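Lactose Operon Repressor (Escherichia coli, PDB 1JYE) represses transcription of the lactose operon by binding operator DNA, and releases it when a sugar inducer binds to its core domain. Local coordinates at residues A241-N246 / S269-D274; T287-D292 / L319-V324. The protein carries 1 engineered substitution. One frame throughout, in Å; residues are numbered along the deposited sequence.

Interaction 1: residues A241-N246 / S269-D274. With GOL (glycerol), chain B.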
loop_
_atom_site.group_PDB
_atom_site.type_symbol
_atom_site.label_atom_id
_atom_site.label_comp_id
_atom_site.label_asym_id
_atom_site.label_seq_id
_atom_site.Cartn_x
_atom_site.Cartn_y
_atom_site.Cartn_z
ATOM N N ALA A 241 0.015 1.574 -27.879
ATOM C CA ALA A 241 0.267 2.188 -26.579
ATOM C C ALA A 241 -0.998 2.280 -25.737
ATOM O O ALA A 241 -2.110 2.367 -26.262
ATOM C CB ALA A 241 0.874 3.579 -26.762
ATOM N N MET A 242 -0.814 2.263 -24.421
ATOM C CA MET A 242 -1.926 2.350 -23.486
ATOM C C MET A 242 -1.653 3.378 -22.397
ATOM O O MET A 242 -0.547 3.446 -21.862
ATOM C CB MET A 242 -2.166 0.996 -22.802
ATOM C CG MET A 242 -2.617 -0.136 -23.708
ATOM S SD MET A 242 -2.829 -1.663 -22.754
ATOM C CE MET A 242 -4.365 -1.343 -21.911
ATOM N N LEU A 243 -2.660 4.191 -22.089
ATOM C CA LEU A 243 -2.568 5.157 -21.001
ATOM C C LEU A 243 -3.396 4.485 -19.908
ATOM O O LEU A 243 -4.581 4.214 -20.103
ATOM C CB LEU A 243 -3.196 6.497 -21.408
ATOM C CG LEU A 243 -2.308 7.350 -22.314
ATOM C CD1 LEU A 243 -3.147 8.418 -23.013
ATOM C CD2 LEU A 243 -1.195 7.980 -21.488
ATOM N N VAL A 244 -2.770 4.188 -18.770
ATOM C CA VAL A 244 -3.462 3.509 -17.674
ATOM C C VAL A 244 -3.590 4.424 -16.453
ATOM O O VAL A 244 -2.656 5.147 -16.109
ATOM C CB VAL A 244 -2.717 2.203 -17.311
ATOM C CG1 VAL A 244 -3.502 1.422 -16.273
ATOM C CG2 VAL A 244 -2.522 1.366 -18.573
ATOM N N ALA A 245 -4.753 4.370 -15.802
ATOM C CA ALA A 245 -5.077 5.246 -14.679
ATOM C C ALA A 245 -4.210 5.190 -13.425
ATOM O O ALA A 245 -4.207 6.137 -12.643
ATOM C CB ALA A 245 -6.554 5.086 -14.311
ATOM N N ASN A 246 -3.515 4.083 -13.200
ATOM C CA ASN A 246 -2.601 4.028 -12.064
ATOM C C ASN A 246 -1.585 2.929 -12.287
ATOM O O ASN A 246 -1.732 2.115 -13.197
ATOM C CB ASN A 246 -3.351 3.917 -10.712
ATOM C CG ASN A 246 -3.829 2.513 -10.383
ATOM O OD1 ASN A 246 -3.920 1.645 -11.241
ATOM N ND2 ASN A 246 -4.165 2.299 -9.107
ATOM N N SER A 269 3.364 -0.046 -25.756
ATOM C CA SER A 269 3.896 0.843 -24.731
ATOM C C SER A 269 2.841 1.072 -23.662
ATOM O O SER A 269 1.638 1.029 -23.935
ATOM C CB SER A 269 4.316 2.183 -25.339
ATOM O OG SER A 269 5.487 2.043 -26.124
ATOM N N VAL A 270 3.295 1.322 -22.440
ATOM C CA VAL A 270 2.380 1.536 -21.332
ATOM C C VAL A 270 2.826 2.690 -20.453
ATOM O O VAL A 270 4.007 2.809 -20.119
ATOM C CB VAL A 270 2.280 0.261 -20.444
ATOM C CG1 VAL A 270 1.348 0.507 -19.271
ATOM C CG2 VAL A 270 1.792 -0.917 -21.274
ATOM N N VAL A 271 1.876 3.552 -20.096
ATOM C CA VAL A 271 2.159 4.669 -19.208
ATOM C C VAL A 271 1.231 4.510 -18.008
ATOM O O VAL A 271 0.020 4.353 -18.167
ATOM C CB VAL A 271 1.877 6.033 -19.880
ATOM C CG1 VAL A 271 2.179 7.158 -18.907
ATOM C CG2 VAL A 271 2.723 6.179 -21.130
ATOM N N GLY A 272 1.807 4.519 -16.810
ATOM C CA GLY A 272 1.001 4.385 -15.612
ATOM C C GLY A 272 0.707 5.736 -14.989
ATOM O O GLY A 272 0.781 6.769 -15.660
ATOM N N TYR A 273 0.369 5.739 -13.702
ATOM C CA TYR A 273 0.069 6.986 -13.008
ATOM C C TYR A 273 0.229 6.776 -11.503
ATOM O O TYR A 273 -0.357 5.848 -10.947
ATOM C CB TYR A 273 -1.371 7.422 -13.332
ATOM C CG TYR A 273 -1.604 8.923 -13.374
ATOM C CD1 TYR A 273 -1.565 9.697 -12.212
ATOM C CD2 TYR A 273 -1.883 9.566 -14.583
ATOM C CE1 TYR A 273 -1.804 11.076 -12.254
ATOM C CE2 TYR A 273 -2.123 10.937 -14.632
ATOM C CZ TYR A 273 -2.084 11.685 -13.471
ATOM O OH TYR A 273 -2.345 13.040 -13.531
ATOM N N ASP A 274 1.038 7.642 -10.883
ATOM C CA ASP A 274 1.341 7.665 -9.444
ATOM C C ASP A 274 2.836 7.675 -9.127
ATOM O O ASP A 274 3.303 8.481 -8.326
ATOM C CB ASP A 274 0.746 6.463 -8.693
ATOM C CG ASP A 274 -0.750 6.578 -8.467
ATOM O OD1 ASP A 274 -1.319 7.673 -8.659
ATOM O OD2 ASP A 274 -1.356 5.558 -8.078
HETATM C C1 GOL B . -4.930 5.932 -7.498
HETATM O O1 GOL B . -3.856 5.001 -7.462
HETATM C C2 GOL B . -4.391 7.335 -7.776
HETATM O O2 GOL B . -3.820 7.382 -9.074
HETATM C C3 GOL B . -5.504 8.371 -7.669
HETATM O O3 GOL B . -4.986 9.658 -7.975
HETATM O O HOH W 1 -1.052 7.499 -17.559
#
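Strands 241-244 and 269-271 are the two parallel strands of a beta-alpha-beta unit whose crossover helix is 247-259, and Ala241 pairs with Ser269, Met242 with Val270 and Leu243 with Val271. The unit closes one edge of the four-stranded parallel sheet of a periplasmic-binding-protein-like domain. Met242 N donates to Ser269 O (2.8 Å), Val271 N to Met242 O (3.0 Å) and Val244 N to Val271 O (2.9 Å). On one face, Leu243 and Val271 lie side by side under helix 163-177, Leu243 CD2 within 4.0 Å of Val271 CB. The Val244 and Val270 side chains cross at a slant, CG2 of the one 4.0 Å from CG1 of the other, against helix 247-259.

Beyond the last bridge the two segments stay close: a water bridges Val244 O and Gly272 O, and Tyr273 CB packs 3.2 Å from Ala245 O; the phenol ring is in cation-pi contact with Arg197. A glycerol, probably from the crystallisation liquor, occupies the pocket at this C-terminal end of the sheet, consistent with the sugar-inducer site of this repressor. Asn246 is the N-cap of helix 247-259: with CG between the backbone N and the carbonyl carbon (chi1 80°), its OD1 accepts from Met249 N while ND2 reaches the glycerol and Trp220 O. The Asp274 carboxylate takes two glycerol hydroxyls, one on each oxygen, and OD1 also accepts from Gln291 NE2. An alanine in place of Asp274 would probably leave the two hydroxyls without their acceptors and take from Gln291 NE2 the bond that helps fix its amide. Glycerol O1 is gripped from both segments: it donates to Asp274 OD2 over 2.6 Å and accepts from Asn246 ND2 over 3.2 Å (164° at the hydrogen).

Interaction 2: residues T287-D292 / L319-V324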
loop_
_atom_site.group_PDB
_atom_site.type_symbol
_atom_site.label_atom_id
_atom_site.label_comp_id
_atom_site.label_asym_id
_atom_site.label_seq_id
_atom_site.Cartn_x
_atom_site.Cartn_y
_atom_site.Cartn_z
ATOM N N THR A 287 7.056 3.527 -17.043
ATOM C CA THR A 287 7.027 4.962 -17.301
ATOM C C THR A 287 5.713 5.381 -16.661
ATOM O O THR A 287 4.687 4.738 -16.879
ATOM C CB THR A 287 6.977 5.259 -18.807
ATOM O OG1 THR A 287 8.226 4.889 -19.399
ATOM C CG2 THR A 287 6.714 6.743 -19.055
ATOM N N THR A 288 5.732 6.460 -15.889
ATOM C CA THR A 288 4.526 6.869 -15.189
ATOM C C THR A 288 4.499 8.364 -14.871
ATOM O O THR A 288 5.413 9.104 -15.234
ATOM C CB THR A 288 4.421 6.048 -13.876
ATOM O OG1 THR A 288 3.220 6.377 -13.176
ATOM C CG2 THR A 288 5.635 6.325 -12.986
ATOM N N ILE A 289 3.430 8.793 -14.207
ATOM C CA ILE A 289 3.260 10.186 -13.808
ATOM C C ILE A 289 3.404 10.240 -12.294
ATOM O O ILE A 289 2.636 9.613 -11.562
ATOM C CB ILE A 289 1.860 10.715 -14.176
ATOM C CG1 ILE A 289 1.629 10.579 -15.684
ATOM C CG2 ILE A 289 1.714 12.158 -13.710
ATOM C CD1 ILE A 289 2.636 11.321 -16.541
ATOM N N LYS A 290 4.389 10.991 -11.823
ATOM C CA LYS A 290 4.612 11.084 -10.392
ATOM C C LYS A 290 3.665 12.016 -9.650
ATOM O O LYS A 290 3.530 13.190 -9.996
ATOM C CB LYS A 290 6.052 11.522 -10.109
ATOM C CG LYS A 290 6.350 11.730 -8.626
ATOM C CD LYS A 290 7.809 12.122 -8.417
ATOM C CE LYS A 290 8.125 12.319 -6.942
ATOM N NZ LYS A 290 9.567 12.635 -6.739
ATOM N N GLN A 291 2.998 11.468 -8.637
ATOM C CA GLN A 291 2.112 12.236 -7.771
ATOM C C GLN A 291 2.770 12.083 -6.404
ATOM O O GLN A 291 2.767 10.995 -5.831
ATOM C CB GLN A 291 0.701 11.647 -7.718
ATOM C CG GLN A 291 -0.045 11.657 -9.041
ATOM C CD GLN A 291 -1.540 11.517 -8.849
ATOM O OE1 GLN A 291 -2.273 12.509 -8.863
ATOM N NE2 GLN A 291 -2.001 10.287 -8.649
ATOM N N ASP A 292 3.336 13.170 -5.894
ATOM C CA ASP A 292 4.029 13.143 -4.605
ATOM C C ASP A 292 3.054 13.130 -3.427
ATOM O O ASP A 292 2.779 14.163 -2.819
ATOM C CB ASP A 292 4.968 14.348 -4.520
ATOM C CG ASP A 292 5.991 14.217 -3.409
ATOM O OD1 ASP A 292 6.998 14.952 -3.455
ATOM O OD2 ASP A 292 5.787 13.391 -2.492
ATOM N N LEU A 319 -1.037 21.046 -6.997
ATOM C CA LEU A 319 0.333 20.575 -6.840
ATOM C C LEU A 319 0.808 20.039 -8.177
ATOM O O LEU A 319 0.049 19.409 -8.912
ATOM C CB LEU A 319 0.414 19.465 -5.792
ATOM C CG LEU A 319 0.104 19.852 -4.347
ATOM C CD1 LEU A 319 0.218 18.615 -3.462
ATOM C CD2 LEU A 319 1.070 20.931 -3.881
ATOM N N PRO A 320 2.079 20.280 -8.513
ATOM C CA PRO A 320 2.616 19.798 -9.785
ATOM C C PRO A 320 2.843 18.290 -9.828
ATOM O O PRO A 320 2.914 17.621 -8.793
ATOM C CB PRO A 320 3.923 20.574 -9.915
ATOM C CG PRO A 320 4.379 20.676 -8.487
ATOM C CD PRO A 320 3.092 21.047 -7.766
ATOM N N VAL A 321 2.933 17.770 -11.046
ATOM C CA VAL A 321 3.205 16.362 -11.287
ATOM C C VAL A 321 4.294 16.358 -12.351
ATOM O O VAL A 321 4.578 17.393 -12.960
ATOM C CB VAL A 321 1.964 15.598 -11.817
ATOM C CG1 VAL A 321 0.859 15.617 -10.767
ATOM C CG2 VAL A 321 1.474 16.219 -13.131
ATOM N N SER A 322 4.915 15.208 -12.569
ATOM C CA SER A 322 5.966 15.116 -13.569
ATOM C C SER A 322 5.961 13.745 -14.219
ATOM O O SER A 322 5.407 12.789 -13.677
ATOM C CB SER A 322 7.333 15.387 -12.932
ATOM O OG SER A 322 7.648 14.403 -11.963
ATOM N N LEU A 323 6.571 13.664 -15.394
ATOM C CA LEU A 323 6.663 12.416 -16.134
ATOM C C LEU A 323 7.957 11.711 -15.759
ATOM O O LEU A 323 9.028 12.316 -15.773
ATOM C CB LEU A 323 6.666 12.697 -17.638
ATOM C CG LEU A 323 6.956 11.529 -18.584
ATOM C CD1 LEU A 323 5.799 10.541 -18.552
ATOM C CD2 LEU A 323 7.158 12.066 -20.004
ATOM N N VAL A 324 7.851 10.432 -15.417
ATOM C CA VAL A 324 9.021 9.635 -15.060
ATOM C C VAL A 324 9.198 8.633 -16.192
ATOM O O VAL A 324 8.431 7.681 -16.311
ATOM C CB VAL A 324 8.801 8.879 -13.733
ATOM C CG1 VAL A 324 10.036 8.053 -13.398
ATOM C CG2 VAL A 324 8.498 9.869 -12.615
HETATM O O HOH W 2 3.722 15.229 -7.743
#
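A single water is gripped by three backbone groups at the diverging end of the pair: it donates to Lys290 O and to Pro320 O, the latter at 2.7 Å, and accepts from Asp292 N. It bridges the two segments beside Val321. Further along, Thr288 and Val324 form an antiparallel hydrogen-bonded pair. Val324 N donates to Thr288 O over 2.8 Å in an almost straight bond (173°), and Thr288 N returns a bond of 3.0 Å to Val324 O. Lys290 N adds a bond of 2.8 Å to Ser322 O. The antiparallel strands are strongly twisted against each other, their directions 137° apart.

Ile289 carries the apolar contact with both of its branches. Its CG1 is anti to the carbonyl carbon (chi1 -58°), and the bend at chi2 then brings CD1 to 3.8 Å from Leu323 CD1, while CG2 packs 3.9 Å from Val321 CB. Leu323 CD1 also reaches Thr287 CG2. On the other face, Thr288 CG2 lies alongside Val324 CB, and Val324 CG2 touches Lys290 CB at 3.9 Å.

Helix 163-177 covers the face of Ile289 and Leu323 through Leu169 and His173, strand 158-161 flanks strand 316-324 with Phe161 against Val321, and Asp292 caps the start of helix 293-308.

How the interactions relate
Followed from the N terminus, the chain runs from 241-246 through helix 247-259 to 269-274, where interaction 1 closes its loop. It then turns through 275-286 into 287-292, passes helix 293-308, and returns along 319-324, where interaction 2 closes the second loop. The two loops lie in series, neither nested nor crossed. They meet where 269-274 adjoins 287-292: Asp274 N probably donates to Ile289 O (2.6 Å), and Thr288 OG1, hydrogen-bonded to Asp247, packs against Gly272. Interaction 1 belongs to the parallel sheet, interaction 2 to the three-stranded mixed sheet, whose strands, as in the LacI family, pass between the two core subdomains.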